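Local coordinates for protein Nrps/pks (Streptomyces albus, PDB 4OPF) that probably acts as a ketosynthase domain of the oxazolomycin "AT-less" polyketide synthase, condensing acyl units during chain extension, at residues Gly273-Ala278 with Ser394-Gly399; Ala264-Ala269 with Asp303-Lys308; Gly55-Glu60 with Ala81-Glu86. All blocks are in the same frame, centred on the assembly; numbering follows the deposited sequence.

Overall arrangement
From the N terminus, interaction 3 comes first: it closes a short loop within the N-terminal half of the thiolase-type fold, bringing Gly55-Glu60 onto helix 79-95. It is complete before the other two begin. These cross, because the segments run in the order 264-269, 273-278, 303-308, 394-399. Interaction 2 closes the short return from the start of helix 268-282 to helix 300-314, and interaction 1 closes the longer one from the same helix to strand 390-396. Their centres lie about 10 Å apart and they touch, Glu306 meeting Phe396 and Ser394. Interaction 3 lies on the opposite side of the chain's centre from interaction 1, about 28 Å away, centre to centre.

Interaction 1 of 3, residues Gly273-Ala278 with Ser394-Gly399; sequences GVMARA and SSFADG
Phe396, the last residue of its strand, reaches across to Val274 and Met275 on one turn of helix 268-282. The short axes of helix and strand approach to 10.5 Å and run roughly antiparallel, at 148°, so long side chains have to span the gap. The phenyl ring does most of this. With CG anti to the carbonyl carbon and beside the backbone N (chi1 -53°), its far end is carried to the helix. There CE1 receives the CG1 methyl of Val274 at 3.9 Å, which arrives obliquely to the ring. Met275 comes at the ring edge instead: its CG lies near the ring plane, 4.4 Å from Phe396 CZ. Met275 is modelled as selenomethionine; its chain continues alongside the rim of the ring, and SE lies 4.4 Å from Ser394 OG. That hydroxyl is hydrogen-bonded to ND1 of His404, so its approach to the selenium is packing. The four touching residues are buried; the contact is mainly apolar packing, with the selenium-hydroxyl approach at its margin. The arrangement is a helix packed against the large mixed sheet of the thiolase-type ketosynthase fold, through strand 390-396. Around it, strand 401-408 offers Asn402 to both Val274 and Phe396 and His404 to Met275, strand 247-256 lies against Val274 through Ala253 and Asn255, and helix 300-314 covers the end of Met275 with Ala309, Ile310 and Tyr314.

Interaction 2 of 3, residues Ala264-Ala269 with Asp303-Lys308; sequences ATPNPA and DLIELK
Pro268 and Ile305 have the closest CA atoms of the two segments, 6.4 Å apart, where the loop leading into helix 268-282 passes beside helix 300-314. Ile305 is the one residue of its segment that makes the contact, and it divides its two branches between two prolines. Its CG2 methyl stands anti to the backbone N and beside the carbonyl carbon, and from there it meets the ring of Pro268, 4.0 Å from Pro268 CG and 4.1 Å from Pro268 CB. The other branch is stretched out (chi2 167°), so that the terminal CD1 methyl reaches Pro266, 4.1 Å from its CG. Both pyrrolidine rings lie across the isoleucine at a slant, each with its CG forward. Between them, the side chain of Asn267 leaves the backbone away from helix 300-314 and serves as the N-cap of helix 268-282: OD1 makes a weak hydrogen bond to the backbone N of Ala270, while ND2 binds the backbone O of Asp257. Gln271, a turn into that helix, packs on Pro266 and Ile305 alike, and Asn267 also packs on Arg150 of the second subunit. Carbon meets carbon across the two segments, joining a helix start to the side of the next helix near the surface, whereas the polar capping is left to Asn267, which takes no part in the apolar contact. Pro268 suits the first helical turn, where its nitrogen, having no hydrogen to donate, leaves no helical bond unmade.

Interaction 3 of 3, residues Gly55-Glu60 with Ala81-Glu86; sequences GLLDLE and ALLLLE
In the N-terminal half of this thiolase-type fold, Leu57 and Leu59 of an irregular loop lie against Leu83 of helix 79-95; the loop, which precedes helix 71-76 in the chain, rests on the flank of helix 79-95. The loop becomes traceable at Gly55, after a disordered stretch. Leu57 and Leu59 both point at the helix; between them Asp58 (phi/psi -102/77°) lies at the centre of an inverse gamma turn, closed by a weak hydrogen bond, Leu59 N to Leu57 O, 3.3 Å. The backbones stay well apart, 9.0 Å from Leu59 CA to Leu83 CA, so leucine chains fill the distance. Leu83 is drawn out from the helix with CG anti to its backbone N (chi1 -176°), and the fork of the side chain serves both partners. CD2 meets the CD1 methyl of Leu57 at 3.8 Å, methyl to methyl; CD1 lies 4.2 Å from Leu59 CD2, more loosely, the Leu59 chain crossing it at about a right angle. The backbone N of Leu57 also donates to OE1 of Glu225. Arg17 of strand 9-17 packs against both Leu59 and Leu83, and its NH1 forms a salt bridge with Glu86 OE1, the oxygen that also pairs with NH2 of Arg428. Being wholly between methyl groups, the attachment of loop to helix has little directional preference of its own: it depends on shape and on the exclusion of water. Hydrogen bonding to Glu225, from Leu57 and from Gly55, adds directional hold on the loop backbone, and Glu86 beside the patch is paired with Arg17 and Arg428.

Interaction 1 of 3, residues Gly273-Ala278 with Ser394-Gly399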
loop_
_atom_site.group_PDB
_atom_site.type_symbol
_atom_site.label_atom_id
_atom_site.label_comp_id
_atom_site.label_asym_id
_atom_site.label_seq_id
_atom_site.Cartn_x
_atom_site.Cartn_y
_atom_site.Cartn_z
ATOM N N GLY A 273 12.592 -14.024 -9.988
ATOM C CA GLY A 273 12.976 -12.656 -9.763
ATOM C C GLY A 273 12.637 -12.163 -8.351
ATOM O O GLY A 273 13.423 -11.483 -7.729
ATOM N N VAL A 274 11.453 -12.501 -7.833
ATOM C CA VAL A 274 11.053 -11.971 -6.536
ATOM C C VAL A 274 11.912 -12.616 -5.463
ATOM O O VAL A 274 12.310 -11.972 -4.486
ATOM C CB VAL A 274 9.562 -12.146 -6.267
ATOM C CG1 VAL A 274 9.226 -13.565 -5.827
ATOM C CG2 VAL A 274 9.153 -11.190 -5.202
HETATM N N MSE A 275 12.261 -13.870 -5.658
HETATM C CA MSE A 275 13.107 -14.531 -4.649
HETATM C C MSE A 275 14.528 -13.987 -4.716
HETATM O O MSE A 275 15.117 -13.696 -3.677
HETATM C CB MSE A 275 13.143 -16.041 -4.801
HETATM C CG MSE A 275 11.770 -16.693 -4.568
HETATM SE SE MSE A 275 11.912 -18.668 -4.466
HETATM C CE MSE A 275 11.959 -18.985 -6.360
ATOM N N ALA A 276 15.086 -13.854 -5.910
ATOM C CA ALA A 276 16.422 -13.261 -6.050
ATOM C C ALA A 276 16.489 -11.840 -5.532
ATOM O O ALA A 276 17.466 -11.445 -4.906
ATOM C CB ALA A 276 16.874 -13.312 -7.516
ATOM N N ARG A 277 15.442 -11.043 -5.738
ATOM C CA ARG A 277 15.407 -9.703 -5.177
ATOM C C ARG A 277 15.384 -9.680 -3.666
ATOM O O ARG A 277 16.067 -8.864 -3.024
ATOM C CB ARG A 277 14.203 -8.936 -5.774
ATOM C CG ARG A 277 14.032 -7.513 -5.298
ATOM C CD ARG A 277 15.173 -6.562 -5.759
ATOM N NE ARG A 277 14.948 -5.266 -5.094
ATOM C CZ ARG A 277 15.888 -4.385 -4.786
ATOM N NH1 ARG A 277 15.545 -3.272 -4.140
ATOM N NH2 ARG A 277 17.161 -4.628 -5.103
ATOM N N ALA A 278 14.579 -10.516 -3.038
ATOM C CA ALA A 278 14.540 -10.497 -1.565
ATOM C C ALA A 278 15.887 -10.881 -0.983
ATOM O O ALA A 278 16.334 -10.323 0.042
ATOM C CB ALA A 278 13.492 -11.440 -1.016
ATOM N N SER A 394 7.353 -17.616 0.993
ATOM C CA SER A 394 6.877 -17.218 -0.290
ATOM C C SER A 394 5.389 -17.167 -0.310
ATOM O O SER A 394 4.725 -18.019 0.276
ATOM C CB SER A 394 7.271 -18.251 -1.314
ATOM O OG SER A 394 8.666 -18.182 -1.538
ATOM N N SER A 395 4.856 -16.240 -1.090
ATOM C CA SER A 395 3.452 -16.261 -1.421
ATOM C C SER A 395 3.227 -15.751 -2.827
ATOM O O SER A 395 3.529 -14.605 -3.103
ATOM C CB SER A 395 2.712 -15.371 -0.406
ATOM O OG SER A 395 1.330 -15.516 -0.597
ATOM N N PHE A 396 2.714 -16.599 -3.722
ATOM C CA PHE A 396 2.578 -16.307 -5.119
ATOM C C PHE A 396 1.096 -16.470 -5.418
ATOM O O PHE A 396 0.582 -17.565 -5.410
ATOM C CB PHE A 396 3.356 -17.267 -5.963
ATOM C CG PHE A 396 4.813 -17.426 -5.617
ATOM C CD1 PHE A 396 5.575 -16.409 -5.091
ATOM C CD2 PHE A 396 5.424 -18.612 -5.882
ATOM C CE1 PHE A 396 6.921 -16.576 -4.846
ATOM C CE2 PHE A 396 6.747 -18.798 -5.631
ATOM C CZ PHE A 396 7.507 -17.798 -5.110
ATOM N N ALA A 397 0.393 -15.370 -5.601
ATOM C CA ALA A 397 -1.054 -15.355 -5.715
ATOM C C ALA A 397 -1.486 -15.477 -7.149
ATOM O O ALA A 397 -0.860 -14.941 -8.028
ATOM C CB ALA A 397 -1.573 -14.064 -5.121
ATOM N N ASP A 398 -2.601 -16.161 -7.376
ATOM C CA ASP A 398 -3.237 -16.248 -8.701
ATOM C C ASP A 398 -3.465 -14.903 -9.399
ATOM O O ASP A 398 -3.158 -14.774 -10.594
ATOM C CB ASP A 398 -4.560 -17.036 -8.612
ATOM C CG ASP A 398 -4.337 -18.558 -8.644
ATOM O OD1 ASP A 398 -3.211 -19.012 -9.000
ATOM O OD2 ASP A 398 -5.298 -19.289 -8.306
ATOM N N GLY A 399 -3.956 -13.915 -8.657
ATOM C CA GLY A 399 -4.000 -12.522 -9.151
ATOM C C GLY A 399 -2.765 -11.914 -9.860
ATOM O O GLY A 399 -2.904 -10.979 -10.607
#

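Interaction 2 of 3, residues Ala264-Ala269 with Asp303-Lys308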
loop_
_atom_site.group_PDB
_atom_site.type_symbol
_atom_site.label_atom_id
_atom_site.label_comp_id
_atom_site.label_asym_id
_atom_site.label_seq_id
_atom_site.Cartn_x
_atom_site.Cartn_y
_atom_site.Cartn_z
ATOM N N ALA A 264 -4.595 -18.812 -13.482
ATOM C CA ALA A 264 -3.745 -19.779 -12.762
ATOM C C ALA A 264 -2.427 -20.105 -13.483
ATOM O O ALA A 264 -1.824 -21.152 -13.205
ATOM C CB ALA A 264 -4.515 -21.064 -12.502
ATOM N N THR A 265 -2.002 -19.229 -14.408
ATOM C CA THR A 265 -0.789 -19.453 -15.202
ATOM C C THR A 265 0.346 -18.673 -14.548
ATOM O O THR A 265 0.372 -17.452 -14.567
ATOM C CB THR A 265 -0.979 -19.060 -16.671
ATOM O OG1 THR A 265 -2.147 -19.719 -17.159
ATOM C CG2 THR A 265 0.239 -19.481 -17.521
ATOM N N PRO A 266 1.251 -19.386 -13.912
ATOM C CA PRO A 266 2.382 -18.773 -13.251
ATOM C C PRO A 266 3.402 -18.211 -14.263
ATOM O O PRO A 266 3.389 -18.587 -15.430
ATOM C CB PRO A 266 3.001 -19.936 -12.452
ATOM C CG PRO A 266 2.012 -21.031 -12.533
ATOM C CD PRO A 266 1.290 -20.852 -13.823
ATOM N N ASN A 267 4.214 -17.258 -13.815
ATOM C CA ASN A 267 5.297 -16.697 -14.610
ATOM C C ASN A 267 6.544 -17.131 -13.858
ATOM O O ASN A 267 6.873 -16.572 -12.843
ATOM C CB ASN A 267 5.199 -15.175 -14.671
ATOM C CG ASN A 267 6.331 -14.562 -15.431
ATOM O OD1 ASN A 267 7.343 -15.204 -15.640
ATOM N ND2 ASN A 267 6.176 -13.315 -15.863
ATOM N N PRO A 268 7.187 -18.188 -14.298
ATOM C CA PRO A 268 8.374 -18.685 -13.644
ATOM C C PRO A 268 9.441 -17.616 -13.464
ATOM O O PRO A 268 10.074 -17.540 -12.426
ATOM C CB PRO A 268 8.875 -19.775 -14.606
ATOM C CG PRO A 268 7.618 -20.251 -15.312
ATOM C CD PRO A 268 6.786 -19.010 -15.467
ATOM N N ALA A 269 9.641 -16.766 -14.444
ATOM C CA ALA A 269 10.692 -15.701 -14.346
ATOM C C ALA A 269 10.385 -14.713 -13.209
ATOM O O ALA A 269 11.295 -14.220 -12.527
ATOM C CB ALA A 269 10.804 -14.990 -15.678
ATOM N N ASP A 303 3.276 -26.214 -8.728
ATOM C CA ASP A 303 4.154 -26.749 -7.713
ATOM C C ASP A 303 5.511 -27.117 -8.316
ATOM O O ASP A 303 6.573 -26.876 -7.730
ATOM C CB ASP A 303 3.531 -27.988 -7.080
ATOM C CG ASP A 303 2.360 -27.662 -6.101
ATOM O OD1 ASP A 303 2.147 -26.482 -5.727
ATOM O OD2 ASP A 303 1.651 -28.637 -5.722
ATOM N N LEU A 304 5.484 -27.730 -9.484
ATOM C CA LEU A 304 6.718 -28.068 -10.158
ATOM C C LEU A 304 7.520 -26.821 -10.533
ATOM O O LEU A 304 8.726 -26.764 -10.385
ATOM C CB LEU A 304 6.393 -28.854 -11.415
ATOM C CG LEU A 304 7.592 -29.247 -12.254
ATOM C CD1 LEU A 304 8.489 -30.171 -11.437
ATOM C CD2 LEU A 304 7.128 -29.889 -13.568
ATOM N N ILE A 305 6.832 -25.827 -11.056
ATOM C CA ILE A 305 7.451 -24.549 -11.364
ATOM C C ILE A 305 8.117 -23.963 -10.127
ATOM O O ILE A 305 9.291 -23.497 -10.187
ATOM C CB ILE A 305 6.428 -23.581 -11.974
ATOM C CG1 ILE A 305 6.187 -24.017 -13.429
ATOM C CG2 ILE A 305 6.902 -22.137 -11.850
ATOM C CD1 ILE A 305 4.988 -23.362 -14.065
ATOM N N GLU A 306 7.405 -24.014 -9.013
ATOM C CA GLU A 306 7.957 -23.487 -7.779
ATOM C C GLU A 306 9.227 -24.195 -7.368
ATOM O O GLU A 306 10.195 -23.541 -6.972
ATOM C CB GLU A 306 6.955 -23.462 -6.603
ATOM C CG GLU A 306 7.638 -22.906 -5.367
ATOM C CD GLU A 306 6.762 -22.696 -4.098
ATOM O OE1 GLU A 306 5.699 -23.392 -3.979
ATOM O OE2 GLU A 306 7.194 -21.853 -3.206
ATOM N N LEU A 307 9.221 -25.519 -7.396
ATOM C CA LEU A 307 10.403 -26.288 -6.980
ATOM C C LEU A 307 11.638 -26.015 -7.881
ATOM O O LEU A 307 12.733 -25.866 -7.408
ATOM C CB LEU A 307 10.101 -27.780 -7.021
ATOM C CG LEU A 307 9.104 -28.280 -5.968
ATOM C CD1 LEU A 307 8.944 -29.758 -6.187
ATOM C CD2 LEU A 307 9.523 -28.060 -4.545
ATOM N N LYS A 308 11.430 -25.903 -9.174
ATOM C CA LYS A 308 12.523 -25.560 -10.081
ATOM C C LYS A 308 13.000 -24.158 -9.851
ATOM O O LYS A 308 14.173 -23.892 -9.964
ATOM C CB LYS A 308 12.066 -25.694 -11.523
ATOM C CG LYS A 308 11.815 -27.149 -11.884
ATOM C CD LYS A 308 11.395 -27.285 -13.346
ATOM C CE LYS A 308 11.157 -28.760 -13.700
ATOM N NZ LYS A 308 10.590 -28.975 -15.071
#

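Interaction 3 of 3, residues Gly55-Glu60 with Ala81-Glu86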
loop_
_atom_site.group_PDB
_atom_site.type_symbol
_atom_site.label_atom_id
_atom_site.label_comp_id
_atom_site.label_asym_id
_atom_site.label_seq_id
_atom_site.Cartn_x
_atom_site.Cartn_y
_atom_site.Cartn_z
ATOM N N GLY A 55 -12.124 -25.979 8.576
ATOM C CA GLY A 55 -10.940 -25.061 8.849
ATOM C C GLY A 55 -11.286 -23.720 9.563
ATOM O O GLY A 55 -10.888 -22.624 9.122
ATOM N N LEU A 56 -12.055 -23.806 10.647
ATOM C CA LEU A 56 -12.631 -22.651 11.294
ATOM C C LEU A 56 -11.963 -22.390 12.617
ATOM O O LEU A 56 -11.406 -23.316 13.227
ATOM C CB LEU A 56 -14.106 -22.849 11.524
ATOM C CG LEU A 56 -14.911 -23.122 10.266
ATOM C CD1 LEU A 56 -16.397 -23.132 10.614
ATOM C CD2 LEU A 56 -14.640 -22.121 9.174
ATOM N N LEU A 57 -11.968 -21.100 13.006
ATOM C CA LEU A 57 -11.538 -20.684 14.315
ATOM C C LEU A 57 -12.756 -21.020 15.161
ATOM O O LEU A 57 -13.869 -21.013 14.658
ATOM C CB LEU A 57 -11.243 -19.175 14.364
ATOM C CG LEU A 57 -10.207 -18.703 13.363
ATOM C CD1 LEU A 57 -9.914 -17.227 13.514
ATOM C CD2 LEU A 57 -8.965 -19.531 13.551
ATOM N N ASP A 58 -12.561 -21.324 16.429
ATOM C CA ASP A 58 -13.721 -21.577 17.284
ATOM C C ASP A 58 -13.901 -20.317 18.099
ATOM O O ASP A 58 -13.477 -20.235 19.241
ATOM C CB ASP A 58 -13.543 -22.851 18.140
ATOM C CG ASP A 58 -13.731 -24.159 17.318
ATOM O OD1 ASP A 58 -14.670 -24.233 16.482
ATOM O OD2 ASP A 58 -12.934 -25.117 17.503
ATOM N N LEU A 59 -14.467 -19.308 17.458
ATOM C CA LEU A 59 -14.671 -18.019 18.103
ATOM C C LEU A 59 -15.785 -18.144 19.121
ATOM O O LEU A 59 -16.822 -18.699 18.820
ATOM C CB LEU A 59 -15.082 -16.960 17.088
ATOM C CG LEU A 59 -14.013 -16.551 16.109
ATOM C CD1 LEU A 59 -14.485 -15.322 15.380
ATOM C CD2 LEU A 59 -12.712 -16.316 16.860
ATOM N N GLU A 60 -15.566 -17.609 20.313
ATOM C CA GLU A 60 -16.592 -17.623 21.357
ATOM C C GLU A 60 -17.253 -16.269 21.595
ATOM O O GLU A 60 -17.704 -15.975 22.699
ATOM C CB GLU A 60 -15.972 -18.130 22.646
ATOM C CG GLU A 60 -15.735 -19.620 22.615
ATOM C CD GLU A 60 -15.351 -20.115 23.971
ATOM O OE1 GLU A 60 -14.633 -19.363 24.669
ATOM O OE2 GLU A 60 -15.780 -21.229 24.332
ATOM N N ALA A 81 -12.851 -7.315 11.887
ATOM C CA ALA A 81 -12.331 -6.142 12.527
ATOM C C ALA A 81 -12.253 -6.367 14.044
ATOM O O ALA A 81 -11.266 -5.985 14.695
ATOM C CB ALA A 81 -13.172 -4.919 12.186
ATOM N N LEU A 82 -13.267 -6.985 14.614
ATOM C CA LEU A 82 -13.276 -7.263 16.042
ATOM C C LEU A 82 -12.165 -8.238 16.421
ATOM O O LEU A 82 -11.518 -8.072 17.434
ATOM C CB LEU A 82 -14.598 -7.846 16.459
ATOM C CG LEU A 82 -15.785 -6.928 16.166
ATOM C CD1 LEU A 82 -17.119 -7.592 16.424
ATOM C CD2 LEU A 82 -15.674 -5.744 17.090
ATOM N N LEU A 83 -11.938 -9.250 15.593
ATOM C CA LEU A 83 -10.880 -10.181 15.838
ATOM C C LEU A 83 -9.507 -9.527 15.773
ATOM O O LEU A 83 -8.636 -9.862 16.556
ATOM C CB LEU A 83 -10.963 -11.278 14.793
ATOM C CG LEU A 83 -10.015 -12.449 14.872
ATOM C CD1 LEU A 83 -10.112 -13.123 16.195
ATOM C CD2 LEU A 83 -10.317 -13.445 13.747
ATOM N N LEU A 84 -9.293 -8.648 14.804
ATOM C CA LEU A 84 -8.040 -7.903 14.709
ATOM C C LEU A 84 -7.790 -7.027 15.933
ATOM O O LEU A 84 -6.647 -6.860 16.360
ATOM C CB LEU A 84 -8.034 -6.992 13.498
ATOM C CG LEU A 84 -7.603 -7.660 12.225
ATOM C CD1 LEU A 84 -7.747 -6.612 11.125
ATOM C CD2 LEU A 84 -6.142 -8.142 12.276
ATOM N N LEU A 85 -8.843 -6.407 16.465
ATOM C CA LEU A 85 -8.685 -5.609 17.689
ATOM C C LEU A 85 -8.129 -6.461 18.863
ATOM O O LEU A 85 -7.187 -6.052 19.545
ATOM C CB LEU A 85 -10.027 -4.971 18.114
ATOM C CG LEU A 85 -10.426 -3.761 17.259
ATOM C CD1 LEU A 85 -11.875 -3.402 17.515
ATOM C CD2 LEU A 85 -9.561 -2.571 17.634
ATOM N N GLU A 86 -8.709 -7.632 19.056
ATOM C CA GLU A 86 -8.228 -8.560 20.095
ATOM C C GLU A 86 -6.812 -8.968 19.825
ATOM O O GLU A 86 -5.975 -8.929 20.721
ATOM C CB GLU A 86 -9.018 -9.874 20.187
ATOM C CG GLU A 86 -10.350 -9.797 20.800
ATOM C CD GLU A 86 -10.991 -11.170 21.085
ATOM O OE1 GLU A 86 -10.405 -12.260 20.796
ATOM O OE2 GLU A 86 -12.135 -11.147 21.607
#